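Local structure of DegV family protein (Streptococcus agalactiae, 3LUP) at residues G89-A93 against Q127-V131; P118-I122 against I155-G160; S237-A243 against G273-V277. The protein binds a long-chain fatty acid, here elaidic acid, in an internal pocket and may take part in lipid transport or fatty acid metabolism. All coordinates share one frame. Residue numbers count along the deposited sequence, not the author numbering.

Interaction 1. Residues G89-A93 against Q127-V131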
loop_
_atom_site.group_PDB
_atom_site.type_symbol
_atom_site.label_atom_id
_atom_site.label_comp_id
_atom_site.label_asym_id
_atom_site.label_seq_id
_atom_site.Cartn_x
_atom_site.Cartn_y
_atom_site.Cartn_z
ATOM N N GLY A 89 3.719 -13.696 -4.049
ATOM C CA GLY A 89 4.179 -12.325 -4.267
ATOM C C GLY A 89 3.014 -11.370 -4.110
ATOM O O GLY A 89 2.041 -11.430 -4.882
ATOM N N LEU A 90 3.112 -10.513 -3.089
ATOM C CA LEU A 90 2.076 -9.516 -2.751
ATOM C C LEU A 90 2.617 -8.079 -2.867
ATOM O O LEU A 90 3.117 -7.486 -1.898
ATOM C CB LEU A 90 1.514 -9.770 -1.353
ATOM C CG LEU A 90 0.720 -11.055 -1.129
ATOM C CD1 LEU A 90 0.342 -11.168 0.341
ATOM C CD2 LEU A 90 -0.518 -11.102 -2.007
ATOM N N PHE A 91 2.515 -7.542 -4.077
ATOM C CA PHE A 91 3.100 -6.257 -4.398
ATOM C C PHE A 91 2.047 -5.165 -4.551
ATOM O O PHE A 91 0.838 -5.442 -4.650
ATOM C CB PHE A 91 3.921 -6.360 -5.683
ATOM C CG PHE A 91 4.911 -7.484 -5.677
ATOM C CD1 PHE A 91 6.084 -7.389 -4.926
ATOM C CD2 PHE A 91 4.668 -8.639 -6.418
ATOM C CE1 PHE A 91 6.993 -8.431 -4.899
ATOM C CE2 PHE A 91 5.569 -9.681 -6.417
ATOM C CZ PHE A 91 6.741 -9.587 -5.648
ATOM N N ILE A 92 2.540 -3.926 -4.561
ATOM C CA ILE A 92 1.784 -2.726 -4.912
ATOM C C ILE A 92 0.702 -2.940 -6.017
ATOM O O ILE A 92 0.920 -3.667 -6.999
ATOM C CB ILE A 92 2.795 -1.596 -5.277
ATOM C CG1 ILE A 92 2.109 -0.249 -5.469
ATOM C CG2 ILE A 92 3.618 -1.957 -6.510
ATOM C CD1 ILE A 92 2.997 0.935 -5.098
ATOM N N ALA A 93 -0.466 -2.319 -5.820
ATOM C CA ALA A 93 -1.596 -2.344 -6.771
ATOM C C ALA A 93 -1.243 -2.216 -8.254
ATOM O O ALA A 93 -0.542 -1.289 -8.650
ATOM C CB ALA A 93 -2.581 -1.240 -6.400
ATOM N N GLN A 127 -1.561 -4.010 2.533
ATOM C CA GLN A 127 -0.612 -4.862 1.838
ATOM C C GLN A 127 0.196 -5.678 2.853
ATOM O O GLN A 127 0.315 -6.900 2.718
ATOM C CB GLN A 127 0.325 -4.017 0.975
ATOM C CG GLN A 127 0.817 -4.692 -0.324
ATOM C CD GLN A 127 1.953 -3.921 -0.982
ATOM O OE1 GLN A 127 1.972 -2.691 -0.990
ATOM N NE2 GLN A 127 2.911 -4.641 -1.529
ATOM N N GLY A 128 0.708 -5.004 3.883
ATOM C CA GLY A 128 1.584 -5.616 4.867
ATOM C C GLY A 128 0.815 -6.623 5.671
ATOM O O GLY A 128 1.315 -7.710 5.978
ATOM N N ASN A 129 -0.418 -6.263 6.003
ATOM C CA ASN A 129 -1.350 -7.183 6.653
ATOM C C ASN A 129 -1.598 -8.453 5.842
ATOM O O ASN A 129 -1.686 -9.520 6.415
ATOM C CB ASN A 129 -2.680 -6.490 6.931
ATOM C CG ASN A 129 -2.599 -5.459 8.067
ATOM O OD1 ASN A 129 -3.537 -4.682 8.254
ATOM N ND2 ASN A 129 -1.499 -5.462 8.832
ATOM N N LEU A 130 -1.685 -8.337 4.516
ATOM C CA LEU A 130 -1.826 -9.518 3.660
ATOM C C LEU A 130 -0.660 -10.479 3.804
ATOM O O LEU A 130 -0.846 -11.688 3.876
ATOM C CB LEU A 130 -2.003 -9.135 2.190
ATOM C CG LEU A 130 -3.373 -8.559 1.826
ATOM C CD1 LEU A 130 -3.353 -8.050 0.388
ATOM C CD2 LEU A 130 -4.503 -9.557 2.053
ATOM N N VAL A 131 0.542 -9.925 3.833
ATOM C CA VAL A 131 1.748 -10.708 4.025
ATOM C C VAL A 131 1.648 -11.463 5.344
ATOM O O VAL A 131 1.698 -12.692 5.368
ATOM C CB VAL A 131 2.999 -9.794 3.997
ATOM C CG1 VAL A 131 4.257 -10.555 4.385
ATOM C CG2 VAL A 131 3.143 -9.124 2.615
#
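In the lobe of this DegV-family fold built on a four-stranded parallel sheet, the loop leaving strand 86-89 runs past the early turns of helix 124-138. Gly89 ends the strand, still paired with Ala116, and its missing side chain matters locally: a CB would collide with the ring of Phe91. Leu90 points at the helix and supplies most of the apolar contact, its CD1 lying 3.6 Å from Leu130 CB and 4.1 Å from Val131 CG2. The CA-to-CB bond of Phe91 points away from the helix; its ring touches Ile9 of strand 6-11 and meets Phe99 edge-to-face. Ile92 also faces away from the helix, its side chain about 4 Å from the bound elaidic acid, while Asp11 takes its backbone N-H. The one hydrogen bond between the segments comes from the side chain of Gln127, whose OE1 is held by Thr123: Gln127 NE2 donates to Leu90 O at 2.9 Å, with an N-H...O angle of 163°.

Interaction 2. Residues P118-I122 against I155-G160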
loop_
_atom_site.group_PDB
_atom_site.type_symbol
_atom_site.label_atom_id
_atom_site.label_comp_id
_atom_site.label_asym_id
_atom_site.label_seq_id
_atom_site.Cartn_x
_atom_site.Cartn_y
_atom_site.Cartn_z
ATOM N N PRO A 118 -1.023 -12.582 -6.965
ATOM C CA PRO A 118 -2.358 -11.948 -7.110
ATOM C C PRO A 118 -2.277 -10.421 -6.992
ATOM O O PRO A 118 -1.407 -9.879 -6.279
ATOM C CB PRO A 118 -3.157 -12.534 -5.945
ATOM C CG PRO A 118 -2.097 -12.854 -4.893
ATOM C CD PRO A 118 -0.847 -13.236 -5.648
ATOM N N ASP A 119 -3.157 -9.728 -7.708
ATOM C CA ASP A 119 -3.159 -8.280 -7.656
ATOM C C ASP A 119 -3.738 -7.853 -6.315
ATOM O O ASP A 119 -4.898 -8.138 -5.999
ATOM C CB ASP A 119 -3.953 -7.694 -8.827
ATOM C CG ASP A 119 -4.035 -6.163 -8.791
ATOM O OD1 ASP A 119 -3.234 -5.500 -8.081
ATOM O OD2 ASP A 119 -4.916 -5.625 -9.498
ATOM N N THR A 120 -2.923 -7.170 -5.523
ATOM C CA THR A 120 -3.341 -6.800 -4.181
ATOM C C THR A 120 -4.304 -5.642 -4.211
ATOM O O THR A 120 -5.080 -5.486 -3.287
ATOM C CB THR A 120 -2.163 -6.446 -3.270
ATOM O OG1 THR A 120 -1.526 -5.251 -3.750
ATOM C CG2 THR A 120 -1.167 -7.595 -3.228
ATOM N N LYS A 121 -4.247 -4.828 -5.264
ATOM C CA LYS A 121 -5.146 -3.674 -5.429
ATOM C C LYS A 121 -5.027 -2.656 -4.299
ATOM O O LYS A 121 -5.898 -1.796 -4.108
ATOM C CB LYS A 121 -6.594 -4.120 -5.578
ATOM C CG LYS A 121 -6.854 -5.001 -6.787
ATOM C CD LYS A 121 -8.328 -5.279 -6.864
ATOM C CE LYS A 121 -8.666 -6.253 -7.952
ATOM N NZ LYS A 121 -10.100 -6.623 -7.784
ATOM N N ILE A 122 -3.935 -2.746 -3.552
ATOM C CA ILE A 122 -3.712 -1.842 -2.433
ATOM C C ILE A 122 -2.216 -1.606 -2.204
ATOM O O ILE A 122 -1.388 -1.960 -3.053
ATOM C CB ILE A 122 -4.488 -2.314 -1.164
ATOM C CG1 ILE A 122 -4.747 -1.138 -0.222
ATOM C CG2 ILE A 122 -3.870 -3.575 -0.521
ATOM C CD1 ILE A 122 -5.795 -0.144 -0.793
ATOM N N ILE A 155 -8.274 -9.659 -0.301
ATOM C CA ILE A 155 -8.022 -8.553 -1.216
ATOM C C ILE A 155 -9.330 -7.859 -1.604
ATOM O O ILE A 155 -9.339 -6.674 -1.833
ATOM C CB ILE A 155 -7.247 -9.043 -2.461
ATOM C CG1 ILE A 155 -5.779 -9.228 -2.099
ATOM C CG2 ILE A 155 -7.426 -8.093 -3.659
ATOM C CD1 ILE A 155 -5.079 -10.312 -2.871
ATOM N N GLU A 156 -10.435 -8.603 -1.643
ATOM C CA GLU A 156 -11.760 -8.054 -1.967
ATOM C C GLU A 156 -12.415 -7.202 -0.881
ATOM O O GLU A 156 -13.290 -6.389 -1.177
ATOM C CB GLU A 156 -12.718 -9.183 -2.349
ATOM C CG GLU A 156 -12.247 -10.028 -3.524
ATOM C CD GLU A 156 -12.002 -9.207 -4.777
ATOM O OE1 GLU A 156 -12.980 -8.943 -5.513
ATOM O OE2 GLU A 156 -10.839 -8.840 -5.035
ATOM N N LYS A 157 -12.033 -7.394 0.375
ATOM C CA LYS A 157 -12.680 -6.666 1.455
ATOM C C LYS A 157 -11.854 -5.476 1.900
ATOM O O LYS A 157 -12.382 -4.569 2.521
ATOM C CB LYS A 157 -13.000 -7.576 2.642
ATOM C CG LYS A 157 -13.721 -8.895 2.315
ATOM C CD LYS A 157 -15.060 -8.730 1.596
ATOM C CE LYS A 157 -16.198 -8.449 2.552
ATOM N NZ LYS A 157 -17.514 -8.321 1.843
ATOM N N ILE A 158 -10.565 -5.484 1.562
ATOM C CA ILE A 158 -9.670 -4.366 1.838
ATOM C C ILE A 158 -10.206 -3.075 1.210
ATOM O O ILE A 158 -10.797 -3.093 0.130
ATOM C CB ILE A 158 -8.234 -4.665 1.350
ATOM C CG1 ILE A 158 -7.546 -5.649 2.291
ATOM C CG2 ILE A 158 -7.385 -3.402 1.281
ATOM C CD1 ILE A 158 -6.471 -6.455 1.639
ATOM N N GLU A 159 -10.019 -1.962 1.906
ATOM C CA GLU A 159 -10.461 -0.661 1.444
ATOM C C GLU A 159 -9.373 0.326 1.790
ATOM O O GLU A 159 -8.698 0.166 2.811
ATOM C CB GLU A 159 -11.741 -0.235 2.172
ATOM C CG GLU A 159 -12.958 -1.164 1.978
ATOM C CD GLU A 159 -13.537 -1.164 0.545
ATOM O OE1 GLU A 159 -13.438 -0.132 -0.184
ATOM O OE2 GLU A 159 -14.106 -2.210 0.160
ATOM N N GLY A 160 -9.215 1.353 0.964
ATOM C CA GLY A 160 -8.232 2.392 1.212
ATOM C C GLY A 160 -8.791 3.734 0.800
ATOM O O GLY A 160 -9.031 3.968 -0.381
#
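Van der Waals contacts dominate where the loop after strand 114-116 meets the turn joining helix 144-155 to strand 159-163. Ile155 buries the most surface: its CG2 rests against two backbone carbonyl oxygens, 3.4 Å from Asp119 O and 3.5 Å from Thr120 O, while its CD1 reaches Pro118 CB at 4.3 Å. Farther along, Ile122 CG1 packs against Ile158 CG2 at 3.8 Å, and Ile122 CD1 comes 4.0 Å from Gly160 CA. A CB on Gly160 would run into that methyl. Ile122 and Gly160 both touch the bound elaidic acid, so this end of the contact forms part of the pocket wall.

The charged contribution is slight. Lys121 NZ and Glu156 OE2 make a long salt bridge of 3.6 Å at the outer edge, and the same ammonium donates to the backbone O of Glu197. No hydrogen bond joins the segments; those present shape the loop itself. Asp119 OD1 accepts from Lys121 N at 3.1 Å, an Asx turn, and also from Ala94 N. A weak bond of 3.5 Å runs from Ile122 N to Thr120 OG1, which also pairs with Phe91 O.

Helix 124-138 backs the contact, with Leu130 against both Ile155 and Ile158, and strand 159-163 carries the chain on into the six-stranded mixed sheet between strands 192-195 and 277-283.

Interaction 3. Residues S237-A243 against G273-V277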
loop_
_atom_site.group_PDB
_atom_site.type_symbol
_atom_site.label_atom_id
_atom_site.label_comp_id
_atom_site.label_asym_id
_atom_site.label_seq_id
_atom_site.Cartn_x
_atom_site.Cartn_y
_atom_site.Cartn_z
ATOM N N SER A 237 1.188 11.253 5.833
ATOM C CA SER A 237 2.502 11.758 5.450
ATOM C C SER A 237 2.755 13.095 6.157
ATOM O O SER A 237 2.494 14.164 5.610
ATOM C CB SER A 237 2.632 11.872 3.923
ATOM O OG SER A 237 1.618 12.710 3.377
ATOM N N ARG A 238 3.254 13.017 7.391
ATOM C CA ARG A 238 3.483 14.204 8.240
ATOM C C ARG A 238 2.198 15.028 8.434
ATOM O O ARG A 238 2.170 16.235 8.195
ATOM C CB ARG A 238 4.634 15.073 7.697
ATOM C CG ARG A 238 5.984 14.363 7.604
ATOM C CD ARG A 238 6.992 14.946 8.555
ATOM N NE ARG A 238 8.297 14.290 8.436
ATOM C CZ ARG A 238 9.422 14.891 8.046
ATOM N NH1 ARG A 238 9.426 16.181 7.715
ATOM N NH2 ARG A 238 10.551 14.191 7.980
ATOM N N ALA A 239 1.135 14.341 8.847
ATOM C CA ALA A 239 -0.171 14.947 9.120
ATOM C C ALA A 239 -0.677 14.389 10.447
ATOM O O ALA A 239 -1.826 13.966 10.574
ATOM C CB ALA A 239 -1.160 14.662 7.982
ATOM N N GLN A 240 0.232 14.387 11.422
ATOM C CA GLN A 240 -0.028 14.009 12.810
ATOM C C GLN A 240 -1.405 14.420 13.333
ATOM O O GLN A 240 -2.164 13.580 13.820
ATOM C CB GLN A 240 1.044 14.643 13.699
ATOM C CG GLN A 240 1.109 14.071 15.101
ATOM C CD GLN A 240 1.427 12.592 15.085
ATOM O OE1 GLN A 240 2.127 12.102 14.188
ATOM N NE2 GLN A 240 0.900 11.862 16.064
ATOM N N ASP A 241 -1.701 15.717 13.234
ATOM C CA ASP A 241 -2.943 16.279 13.733
ATOM C C ASP A 241 -4.186 15.768 13.007
ATOM O O ASP A 241 -5.209 15.530 13.651
ATOM C CB ASP A 241 -2.886 17.804 13.684
ATOM C CG ASP A 241 -2.108 18.392 14.847
ATOM O OD1 ASP A 241 -1.823 17.643 15.817
ATOM O OD2 ASP A 241 -1.786 19.608 14.803
ATOM N N LYS A 242 -4.094 15.601 11.686
ATOM C CA LYS A 242 -5.211 15.078 10.897
ATOM C C LYS A 242 -5.491 13.611 11.264
ATOM O O LYS A 242 -6.648 13.170 11.269
ATOM C CB LYS A 242 -4.999 15.241 9.371
ATOM C CG LYS A 242 -4.410 16.608 8.880
ATOM C CD LYS A 242 -4.881 17.074 7.464
ATOM C CE LYS A 242 -4.877 15.942 6.417
ATOM N NZ LYS A 242 -5.359 16.232 4.999
ATOM N N ALA A 243 -4.436 12.866 11.598
ATOM C CA ALA A 243 -4.557 11.452 11.980
ATOM C C ALA A 243 -5.088 11.254 13.409
ATOM O O ALA A 243 -5.903 10.368 13.649
ATOM C CB ALA A 243 -3.224 10.723 11.776
ATOM N N GLY A 273 1.787 13.609 -1.790
ATOM C CA GLY A 273 2.211 14.893 -1.270
ATOM C C GLY A 273 2.340 14.795 0.234
ATOM O O GLY A 273 1.926 13.788 0.832
ATOM N N GLU A 274 2.932 15.828 0.838
ATOM C CA GLU A 274 2.954 15.972 2.285
ATOM C C GLU A 274 1.586 16.484 2.736
ATOM O O GLU A 274 0.849 17.085 1.941
ATOM C CB GLU A 274 4.069 16.934 2.725
ATOM C CG GLU A 274 4.174 17.129 4.234
ATOM C CD GLU A 274 5.489 17.747 4.664
ATOM O OE1 GLU A 274 6.293 18.083 3.774
ATOM O OE2 GLU A 274 5.729 17.903 5.890
ATOM N N GLY A 275 1.264 16.250 4.010
ATOM C CA GLY A 275 -0.024 16.612 4.580
ATOM C C GLY A 275 -1.172 15.654 4.269
ATOM O O GLY A 275 -2.320 15.951 4.623
ATOM N N ALA A 276 -0.896 14.520 3.605
ATOM C CA ALA A 276 -1.949 13.547 3.286
ATOM C C ALA A 276 -2.365 12.720 4.508
ATOM O O ALA A 276 -1.548 12.485 5.402
ATOM C CB ALA A 276 -1.514 12.648 2.183
ATOM N N VAL A 277 -3.640 12.310 4.546
ATOM C CA VAL A 277 -4.165 11.370 5.560
ATOM C C VAL A 277 -5.058 10.340 4.866
ATOM O O VAL A 277 -5.755 10.655 3.892
ATOM C CB VAL A 277 -4.918 12.092 6.737
ATOM C CG1 VAL A 277 -6.330 12.454 6.344
ATOM C CG2 VAL A 277 -4.951 11.230 7.989
#
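Two connections at one end of a pair of inner strands of the six-stranded mixed sheet of this DegV fold are tied together here: the turn between strand 230-236 and helix 240-252, and the loop from helix 266-272 into strand 277-283. The two strands are antiparallel neighbours, and Ser237 carries their pairing into the loops. Its backbone is satisfied on both sides, Ser237 N donating to Ala276 O at 3.0 Å and Ser237 O accepting from Gly275 N at 2.9 Å. Its hydroxyl does double duty: Ser237 OG donates to Gly273 O at 2.8 Å and accepts from Ala276 N at 3.1 Å. Four hydrogen bonds thus converge on one serine.

Gly273 and Gly275 both have positive phi; at Gly273, just past the helix, a CB would jam against the preceding carbonyl. Gly275 O receives a weak bond from Lys242 NZ at 3.1 Å, while Lys242 CE rests 3.8 Å from Val277 CG1. Ala239, at the N-cap position of helix 240-252, gives its own N-H to His236 ND1, and Ala239 O accepts from Ala243 N at 3.0 Å in the first helical turn.

On the exposed side Arg238 NH1 stays 4.5 Å from Glu274 OE2, beyond a salt bridge; the guanidinium is engaged instead by Asp49, and Tyr52 of the same helix, 48-57, touches Ser237, Arg238 and Glu274. At the buried end Val277 packs against the first turn of helix 240-252, with its CG2 4.2 Å from Ala243 CB.

Overall arrangement
Interactions 1 and 2 adjoin, their centres about 8 Å apart and their segments alternating along the chain. Loops 89-93 and 118-122 bond directly, through Phe91 O to Thr120 OG1 (2.5 Å) and Ala93 N to Ile122 O (2.9 Å). Both contacts lie close to the centre of the folded chain, are mainly apolar and contribute residues to the elaidic acid pocket; interaction 2 extends from the parallel-sheet lobe to the mixed sheet. Interaction 3 lies farther out, its centre about 23 Å from each of the others. It too is largely buried, with a charged outer edge, but relies on hydrogen bonds between loops, where interaction 1 has one and interaction 2 none.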